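Local coordinates for protein putative glycerophosphodiester phosphodiesterase (Galdieria sulphuraria, PDB 2O55) that belongs, as a putative glycerophosphodiester phosphodiesterase, to a family of proteins built on the TIM-barrel fold, at residues S226-L234 with S243-L253; I37-V46 with L109-W120. All coordinates share one frame; numbering follows the deposited sequence.

Contact 1. Residues S226-L234 with S243-L253; sequences SEEDWKKCL and SNYPFGLMNFL
Trp-230 holds its CG anti to the carbonyl carbon (chi1 -57°), which swings the indole across to helix 246-253, and Phe-252 answers with CG anti to its own backbone N (chi1 -179°), carrying its phenyl ring back towards helix 227-236. The indole and the phenyl pass one another, each heading for the other helix. Phe-252 acts as a knob in a hole formed by Glu-227, Trp-230, Lys-231 and Leu-234: Trp-230 CB lies over one face of its ring, 4.1 Å from the centroid, while Glu-227 CG, Lys-231 CG and Leu-234 CD1 (4.3 Å from Phe-252 CE2) approach obliquely. The indole rests on the backbone of the second helix beside Gly-248. Leu-249 CA sits 3.8 Å from the centroid of its six-membered ring, almost on the ring normal, in a CH-pi contact, and Leu-249 CD1 covers the same face nearer the pyrrole part, 3.9 Å from Trp-230 CG. The opposite face is backed by Ser-226 O and Glu-227 N of its own helix's first turn. Beyond Trp-230, Leu-234 CD2 meets Leu-253 CD2 at 4.3 Å. The indole NE1 is satisfied by Asp-225, whose OD2 accepts its hydrogen bond and is also bonded to Ser-243 OG; that OG in turn accepts from Tyr-245 N in an ST turn. The axes of 227-234 and 246-253 cross at -60°. Together the helices flank strand 240-243, with Cys-233 and Leu-249 both packed on Ile-241, while Leu-249 and Leu-253 reach Ile-9 of strand 8-12.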
# COMPACT_ATOMS: atom_id res chain seq x y z
N SER A 226 -1.34 -1.62 -18.63
CA SER A 226 -0.52 -1.26 -19.78
C SER A 226 -0.84 0.17 -20.25
O SER A 226 -1.77 0.82 -19.74
CB SER A 226 -0.73 -2.27 -20.91
OG SER A 226 -1.89 -1.97 -21.66
N GLU A 227 -0.08 0.67 -21.23
CA GLU A 227 -0.22 2.03 -21.75
C GLU A 227 -1.66 2.49 -21.99
O GLU A 227 -2.00 3.64 -21.72
CB GLU A 227 0.59 2.18 -23.03
CG GLU A 227 0.54 3.57 -23.61
CD GLU A 227 0.81 3.60 -25.10
OE1 GLU A 227 0.06 4.33 -25.80
OE2 GLU A 227 1.75 2.91 -25.56
N GLU A 228 -2.50 1.58 -22.48
CA GLU A 228 -3.90 1.88 -22.74
C GLU A 228 -4.63 2.41 -21.50
O GLU A 228 -5.48 3.31 -21.59
CB GLU A 228 -4.59 0.64 -23.29
CG GLU A 228 -5.76 0.97 -24.20
CD GLU A 228 -5.38 1.97 -25.32
OE1 GLU A 228 -4.34 1.76 -25.99
OE2 GLU A 228 -6.12 2.97 -25.54
N ASP A 229 -4.27 1.87 -20.34
CA ASP A 229 -4.95 2.18 -19.08
C ASP A 229 -4.43 3.48 -18.51
O ASP A 229 -5.18 4.33 -18.00
CB ASP A 229 -4.70 1.04 -18.10
CG ASP A 229 -4.93 -0.31 -18.71
OD1 ASP A 229 -5.94 -0.47 -19.45
OD2 ASP A 229 -4.09 -1.21 -18.49
N TRP A 230 -3.13 3.64 -18.62
CA TRP A 230 -2.47 4.85 -18.20
C TRP A 230 -3.00 6.05 -18.94
O TRP A 230 -3.11 7.13 -18.37
CB TRP A 230 -0.98 4.67 -18.41
CG TRP A 230 -0.48 3.47 -17.68
CD1 TRP A 230 -1.05 2.90 -16.57
CD2 TRP A 230 0.68 2.70 -17.98
NE1 TRP A 230 -0.31 1.82 -16.17
CE2 TRP A 230 0.75 1.67 -17.01
CE3 TRP A 230 1.66 2.77 -18.97
CZ2 TRP A 230 1.78 0.72 -17.00
CZ3 TRP A 230 2.67 1.82 -18.97
CH2 TRP A 230 2.72 0.81 -17.99
N LYS A 231 -3.33 5.86 -20.21
CA LYS A 231 -3.96 6.87 -21.03
C LYS A 231 -5.25 7.32 -20.37
O LYS A 231 -5.49 8.51 -20.23
CB LYS A 231 -4.19 6.36 -22.45
CG LYS A 231 -3.20 6.96 -23.47
CD LYS A 231 -2.84 6.00 -24.62
CE LYS A 231 -2.24 6.74 -25.81
NZ LYS A 231 -3.27 7.10 -26.85
N LYS A 232 -6.07 6.36 -19.93
CA LYS A 232 -7.32 6.67 -19.24
C LYS A 232 -7.06 7.32 -17.88
O LYS A 232 -7.71 8.30 -17.52
CB LYS A 232 -8.20 5.43 -19.09
CG LYS A 232 -9.59 5.68 -18.47
CD LYS A 232 -10.45 6.65 -19.36
CE LYS A 232 -11.94 6.68 -18.97
NZ LYS A 232 -12.62 5.36 -19.18
N CYS A 233 -6.12 6.77 -17.12
CA CYS A 233 -5.71 7.42 -15.87
C CYS A 233 -5.47 8.91 -16.00
O CYS A 233 -6.01 9.66 -15.22
CB CYS A 233 -4.49 6.73 -15.29
SG CYS A 233 -4.92 5.11 -14.57
N LEU A 234 -4.69 9.34 -17.00
CA LEU A 234 -4.49 10.76 -17.29
C LEU A 234 -5.79 11.50 -17.64
O LEU A 234 -6.04 12.58 -17.10
CB LEU A 234 -3.52 10.97 -18.44
CG LEU A 234 -2.04 10.59 -18.37
CD1 LEU A 234 -1.26 11.39 -19.39
CD2 LEU A 234 -1.49 10.86 -17.01
N SER A 243 0.58 1.10 -9.60
CA SER A 243 0.82 0.32 -10.82
C SER A 243 1.52 -1.00 -10.57
O SER A 243 2.37 -1.11 -9.70
CB SER A 243 1.69 1.14 -11.78
OG SER A 243 1.94 0.44 -12.99
N ASN A 244 1.18 -2.01 -11.37
CA ASN A 244 1.88 -3.29 -11.32
C ASN A 244 3.09 -3.25 -12.23
O ASN A 244 3.91 -4.17 -12.23
CB ASN A 244 0.95 -4.42 -11.73
CG ASN A 244 -0.29 -4.51 -10.85
OD1 ASN A 244 -0.26 -4.23 -9.65
ND2 ASN A 244 -1.40 -4.92 -11.45
N TYR A 245 3.21 -2.18 -13.01
CA TYR A 245 4.37 -1.97 -13.85
C TYR A 245 4.90 -0.55 -13.74
O TYR A 245 4.81 0.22 -14.69
CB TYR A 245 4.03 -2.32 -15.29
CG TYR A 245 3.65 -3.76 -15.41
CD1 TYR A 245 2.33 -4.17 -15.17
CD2 TYR A 245 4.62 -4.74 -15.71
CE1 TYR A 245 1.98 -5.50 -15.26
CE2 TYR A 245 4.28 -6.07 -15.80
CZ TYR A 245 2.96 -6.45 -15.57
OH TYR A 245 2.61 -7.78 -15.63
N PRO A 246 5.48 -0.20 -12.57
CA PRO A 246 5.97 1.18 -12.36
C PRO A 246 7.01 1.66 -13.40
O PRO A 246 6.98 2.84 -13.84
CB PRO A 246 6.59 1.12 -10.95
CG PRO A 246 6.75 -0.33 -10.63
CD PRO A 246 5.72 -1.06 -11.40
N PHE A 247 7.92 0.77 -13.81
CA PHE A 247 8.96 1.12 -14.77
C PHE A 247 8.35 1.42 -16.14
O PHE A 247 8.77 2.37 -16.83
CB PHE A 247 10.06 0.04 -14.81
CG PHE A 247 10.70 -0.23 -13.46
CD1 PHE A 247 11.38 -1.41 -13.21
CD2 PHE A 247 10.61 0.71 -12.41
CE1 PHE A 247 11.96 -1.66 -11.96
CE2 PHE A 247 11.18 0.48 -11.15
CZ PHE A 247 11.85 -0.71 -10.93
N GLY A 248 7.33 0.64 -16.52
CA GLY A 248 6.54 0.92 -17.72
C GLY A 248 5.77 2.22 -17.59
O GLY A 248 5.71 3.02 -18.54
N LEU A 249 5.19 2.44 -16.41
CA LEU A 249 4.46 3.66 -16.13
C LEU A 249 5.37 4.86 -16.20
O LEU A 249 5.01 5.86 -16.83
CB LEU A 249 3.75 3.58 -14.77
CG LEU A 249 2.88 4.78 -14.35
CD1 LEU A 249 2.11 5.35 -15.52
CD2 LEU A 249 1.91 4.40 -13.27
N MSE A 250 6.55 4.78 -15.57
CA MSE A 250 7.53 5.86 -15.64
C MSE A 250 7.93 6.14 -17.08
O MSE A 250 7.94 7.29 -17.52
CB MSE A 250 8.77 5.49 -14.84
CG MSE A 250 9.14 6.47 -13.70
SE MSE A 250 8.98 8.45 -13.97
CE MSE A 250 10.08 9.15 -12.29
N ASN A 251 8.24 5.06 -17.82
CA ASN A 251 8.65 5.15 -19.22
C ASN A 251 7.58 5.80 -20.07
O ASN A 251 7.89 6.60 -20.96
CB ASN A 251 9.02 3.78 -19.78
CG ASN A 251 10.42 3.33 -19.37
OD1 ASN A 251 11.08 3.97 -18.56
ND2 ASN A 251 10.86 2.23 -19.94
N PHE A 252 6.33 5.48 -19.78
CA PHE A 252 5.19 6.18 -20.36
C PHE A 252 5.22 7.69 -20.04
O PHE A 252 5.34 8.52 -20.95
CB PHE A 252 3.87 5.54 -19.88
CG PHE A 252 2.63 6.19 -20.45
CD1 PHE A 252 2.27 6.00 -21.79
CD2 PHE A 252 1.80 6.98 -19.64
CE1 PHE A 252 1.11 6.60 -22.33
CE2 PHE A 252 0.63 7.58 -20.17
CZ PHE A 252 0.29 7.39 -21.51
N LEU A 253 5.15 8.02 -18.75
CA LEU A 253 5.02 9.40 -18.29
C LEU A 253 6.16 10.28 -18.83
O LEU A 253 6.01 11.50 -18.96
CB LEU A 253 4.93 9.44 -16.75
CG LEU A 253 3.77 8.68 -16.05
CD1 LEU A 253 3.83 8.86 -14.57
CD2 LEU A 253 2.40 9.10 -16.52

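Contact 2. Residues I37-V46 with L109-W120. With SO4 (sulfate ion), chain C.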
# COMPACT_ATOMS: atom_id res chain seq x y z
N ILE A 37 11.63 6.05 -8.03
CA ILE A 37 10.14 6.06 -8.00
C ILE A 37 9.54 6.45 -6.62
O ILE A 37 9.76 5.79 -5.62
CB ILE A 37 9.45 4.77 -8.63
CG1 ILE A 37 9.30 3.66 -7.61
CG2 ILE A 37 10.14 4.23 -9.91
CD1 ILE A 37 7.96 3.03 -7.71
N PRO A 38 8.73 7.52 -6.59
CA PRO A 38 8.58 8.29 -5.36
C PRO A 38 7.85 7.61 -4.22
O PRO A 38 8.07 7.98 -3.07
CB PRO A 38 7.80 9.54 -5.82
CG PRO A 38 7.08 9.11 -7.00
CD PRO A 38 7.89 8.05 -7.68
N TYR A 39 7.00 6.63 -4.54
CA TYR A 39 6.15 5.94 -3.55
C TYR A 39 6.18 4.44 -3.75
O TYR A 39 6.32 3.99 -4.89
CB TYR A 39 4.69 6.33 -3.74
CG TYR A 39 4.34 7.71 -3.29
CD1 TYR A 39 4.26 8.76 -4.18
CD2 TYR A 39 4.07 7.95 -1.96
CE1 TYR A 39 3.93 10.03 -3.76
CE2 TYR A 39 3.76 9.22 -1.53
CZ TYR A 39 3.69 10.25 -2.43
OH TYR A 39 3.36 11.50 -1.96
N ILE A 40 6.02 3.67 -2.67
CA ILE A 40 5.64 2.27 -2.82
C ILE A 40 4.46 1.92 -1.92
O ILE A 40 4.23 2.57 -0.88
CB ILE A 40 6.79 1.27 -2.59
CG1 ILE A 40 7.31 1.34 -1.16
CG2 ILE A 40 7.92 1.43 -3.63
CD1 ILE A 40 6.61 0.36 -0.20
N GLU A 41 3.72 0.90 -2.33
CA GLU A 41 2.65 0.36 -1.52
C GLU A 41 3.18 -0.94 -0.96
O GLU A 41 3.87 -1.65 -1.66
CB GLU A 41 1.40 0.11 -2.37
CG GLU A 41 0.17 -0.34 -1.59
CD GLU A 41 0.18 -1.85 -1.22
OE1 GLU A 41 -0.38 -2.20 -0.16
OE2 GLU A 41 0.72 -2.71 -1.97
N THR A 42 2.88 -1.24 0.30
CA THR A 42 3.18 -2.55 0.88
C THR A 42 2.11 -3.02 1.87
O THR A 42 1.29 -2.22 2.35
CB THR A 42 4.59 -2.61 1.51
OG1 THR A 42 4.96 -3.97 1.71
CG2 THR A 42 4.62 -1.92 2.82
N ASP A 43 2.14 -4.31 2.18
CA ASP A 43 1.07 -4.97 2.90
C ASP A 43 1.49 -5.38 4.31
O ASP A 43 2.32 -6.27 4.47
CB ASP A 43 0.66 -6.22 2.10
CG ASP A 43 0.31 -5.90 0.63
OD1 ASP A 43 -0.68 -5.16 0.39
OD2 ASP A 43 1.01 -6.42 -0.28
N LEU A 44 0.91 -4.74 5.33
CA LEU A 44 1.26 -5.02 6.73
C LEU A 44 0.42 -6.13 7.34
O LEU A 44 -0.81 -6.06 7.31
CB LEU A 44 1.07 -3.79 7.62
CG LEU A 44 1.64 -2.44 7.18
CD1 LEU A 44 1.43 -1.46 8.31
CD2 LEU A 44 3.11 -2.56 6.81
N ARG A 45 1.09 -7.15 7.88
CA ARG A 45 0.42 -8.15 8.72
C ARG A 45 1.27 -8.40 9.96
O ARG A 45 2.47 -8.09 9.97
CB ARG A 45 0.16 -9.48 7.97
CG ARG A 45 -0.33 -9.35 6.53
CD ARG A 45 -0.60 -10.67 5.87
NE ARG A 45 -2.02 -10.99 5.94
CZ ARG A 45 -2.86 -10.95 4.91
NH1 ARG A 45 -2.42 -10.61 3.70
NH2 ARG A 45 -4.14 -11.24 5.08
N VAL A 46 0.65 -8.96 10.99
CA VAL A 46 1.34 -9.22 12.26
C VAL A 46 1.56 -10.72 12.48
O VAL A 46 0.61 -11.50 12.40
CB VAL A 46 0.54 -8.64 13.45
CG1 VAL A 46 1.03 -9.22 14.80
CG2 VAL A 46 0.62 -7.11 13.43
N LEU A 109 11.87 8.35 -0.37
CA LEU A 109 10.74 7.45 -0.58
C LEU A 109 9.67 7.72 0.45
O LEU A 109 9.96 7.90 1.63
CB LEU A 109 11.19 6.00 -0.43
CG LEU A 109 10.16 4.89 -0.74
CD1 LEU A 109 9.79 4.91 -2.22
CD2 LEU A 109 10.72 3.54 -0.35
N LYS A 110 8.42 7.75 -0.00
CA LYS A 110 7.28 7.76 0.90
C LYS A 110 6.59 6.42 0.74
O LYS A 110 6.81 5.74 -0.26
CB LYS A 110 6.34 8.92 0.58
CG LYS A 110 7.04 10.26 0.43
CD LYS A 110 6.05 11.40 0.39
CE LYS A 110 6.79 12.72 0.34
NZ LYS A 110 6.16 13.62 -0.66
N LEU A 111 5.77 6.03 1.72
CA LEU A 111 5.14 4.71 1.70
C LEU A 111 3.60 4.74 1.83
O LEU A 111 3.03 5.56 2.58
CB LEU A 111 5.71 3.83 2.81
CG LEU A 111 7.23 3.85 3.04
CD1 LEU A 111 7.54 3.59 4.50
CD2 LEU A 111 7.99 2.86 2.15
N ASN A 112 2.95 3.85 1.08
CA ASN A 112 1.58 3.46 1.38
C ASN A 112 1.53 2.08 2.05
O ASN A 112 1.84 1.06 1.43
CB ASN A 112 0.74 3.49 0.12
CG ASN A 112 0.67 4.87 -0.50
OD1 ASN A 112 0.83 5.89 0.18
ND2 ASN A 112 0.41 4.91 -1.78
N LEU A 113 1.15 2.07 3.32
CA LEU A 113 1.03 0.85 4.09
C LEU A 113 -0.43 0.39 4.15
O LEU A 113 -1.26 1.08 4.74
CB LEU A 113 1.55 1.08 5.49
CG LEU A 113 2.90 1.81 5.53
CD1 LEU A 113 3.31 2.08 6.96
CD2 LEU A 113 4.00 1.04 4.81
N GLU A 114 -0.74 -0.75 3.52
CA GLU A 114 -2.06 -1.36 3.70
C GLU A 114 -2.13 -2.29 4.94
O GLU A 114 -1.33 -3.23 5.09
CB GLU A 114 -2.60 -2.06 2.44
CG GLU A 114 -4.05 -2.54 2.65
CD GLU A 114 -4.69 -3.24 1.45
OE1 GLU A 114 -3.97 -3.57 0.47
OE2 GLU A 114 -5.94 -3.45 1.52
N LEU A 115 -3.08 -2.00 5.82
CA LEU A 115 -3.37 -2.90 6.90
C LEU A 115 -4.18 -4.09 6.36
O LEU A 115 -5.40 -4.05 6.29
CB LEU A 115 -4.12 -2.16 8.02
CG LEU A 115 -3.66 -0.76 8.47
CD1 LEU A 115 -4.41 -0.31 9.73
CD2 LEU A 115 -2.15 -0.69 8.69
N LYS A 116 -3.46 -5.13 5.95
CA LYS A 116 -4.05 -6.37 5.49
C LYS A 116 -4.49 -7.17 6.70
O LYS A 116 -3.68 -7.72 7.45
CB LYS A 116 -3.09 -7.16 4.61
CG LYS A 116 -3.20 -6.88 3.12
CD LYS A 116 -4.20 -7.80 2.45
CE LYS A 116 -4.60 -7.29 1.06
NZ LYS A 116 -5.60 -8.21 0.41
N GLY A 117 -5.81 -7.24 6.86
CA GLY A 117 -6.39 -7.15 8.18
C GLY A 117 -7.38 -8.20 8.57
O GLY A 117 -8.57 -8.12 8.25
N GLU A 118 -6.87 -9.19 9.26
CA GLU A 118 -7.73 -9.98 10.09
C GLU A 118 -7.93 -9.07 11.31
O GLU A 118 -9.06 -8.66 11.60
CB GLU A 118 -7.05 -11.31 10.44
CG GLU A 118 -6.79 -12.27 9.25
CD GLU A 118 -5.47 -13.02 9.39
OE1 GLU A 118 -4.42 -12.33 9.34
OE2 GLU A 118 -5.46 -14.27 9.57
N GLU A 119 -6.82 -8.69 11.94
CA GLU A 119 -6.83 -8.13 13.30
C GLU A 119 -6.28 -6.70 13.47
O GLU A 119 -5.85 -6.29 14.57
CB GLU A 119 -6.13 -9.10 14.25
CG GLU A 119 -4.62 -9.18 14.05
CD GLU A 119 -3.92 -9.58 15.34
OE1 GLU A 119 -3.18 -8.73 15.90
OE2 GLU A 119 -4.15 -10.73 15.81
N TRP A 120 -6.28 -5.94 12.39
CA TRP A 120 -6.14 -4.50 12.51
C TRP A 120 -7.44 -3.94 13.05
O TRP A 120 -7.48 -2.86 13.62
CB TRP A 120 -5.81 -3.88 11.16
CG TRP A 120 -4.55 -4.43 10.63
CD1 TRP A 120 -4.43 -5.37 9.66
CD2 TRP A 120 -3.23 -4.11 11.06
NE1 TRP A 120 -3.11 -5.65 9.44
CE2 TRP A 120 -2.34 -4.91 10.29
CE3 TRP A 120 -2.70 -3.23 12.01
CZ2 TRP A 120 -0.96 -4.86 10.43
CZ3 TRP A 120 -1.31 -3.17 12.16
CH2 TRP A 120 -0.46 -3.99 11.36
S SO4 C . -7.94 -7.15 3.60
O1 SO4 C . -9.35 -7.49 3.40
O2 SO4 C . -7.12 -8.17 2.95
O3 SO4 C . -7.66 -5.83 3.04
O4 SO4 C . -7.65 -7.14 5.03
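Ile-40 and Leu-111 run alongside each other from neighbouring strands in the tightly packed half of this parallel pair, with Ile-40 CD1 3.7 Å from Leu-111 CD2. Thr-42 CG2 meets Leu-113 CD2 in the same manner at 3.6 Å, and Leu-44 CD1 fits against Leu-113 CB and Leu-115 CD2; helices 26-34 and 127-136 cover this face. An unbroken ladder joins the backbones, from Lys-110 N to Pro-38 O through Leu-44 N to Glu-114 O (2.7 Å). On the other face Tyr-39 lays its ring obliquely against the chain of Lys-110. Further on, Glu-114, extended with CG anti to its backbone N (chi1 -174°), brings OE1 to 3.7 Å from Asp-43 OD1 and 3.9 Å from Glu-41 OE1. Asp-43 OD2 is held by Asn-24.

Past Leu-115 the pairing loosens. The bonds to Leu-44 O from Lys-116 N and Trp-120 NE1 are both weak. Arg-45 sets a guanidinium face over Lys-116 CB, while exposed Glu-118 has its OE1 4.4 Å from Arg-45 NE, too far for a salt bridge. A sulfate ion, probably from the crystallisation medium, is bound by Gly-117 N (2.6 Å to O4), Lys-116 NZ (3.0 Å to O2) and His-150. Parallel strands with polar residues inside and apolar ones against outer helices are typical of a TIM barrel; the sulfate lies at their C-terminal end, where such barrels carry their active sites.

The two contacts belong to different layers of one barrel, their centres 21 Å apart. Contact 1 joins helices on its outside; contact 2 is part of its wall. Strand 8-12 lies between them, pairing with strand 39-46 of contact 2 on one side and with strand 240-243, which leads into contact 1, on the other. They also touch directly, where Pro-246 CB packs on Ile-37 CD1 at 4.0 Å and Phe-247 CE2 on Ile-37 CG2 at 4.1 Å. A second path runs through His-12, bonded to Asn-244 and touched by Glu-41. The sulfate belongs to contact 2, at the far end of its strands from Ile-37.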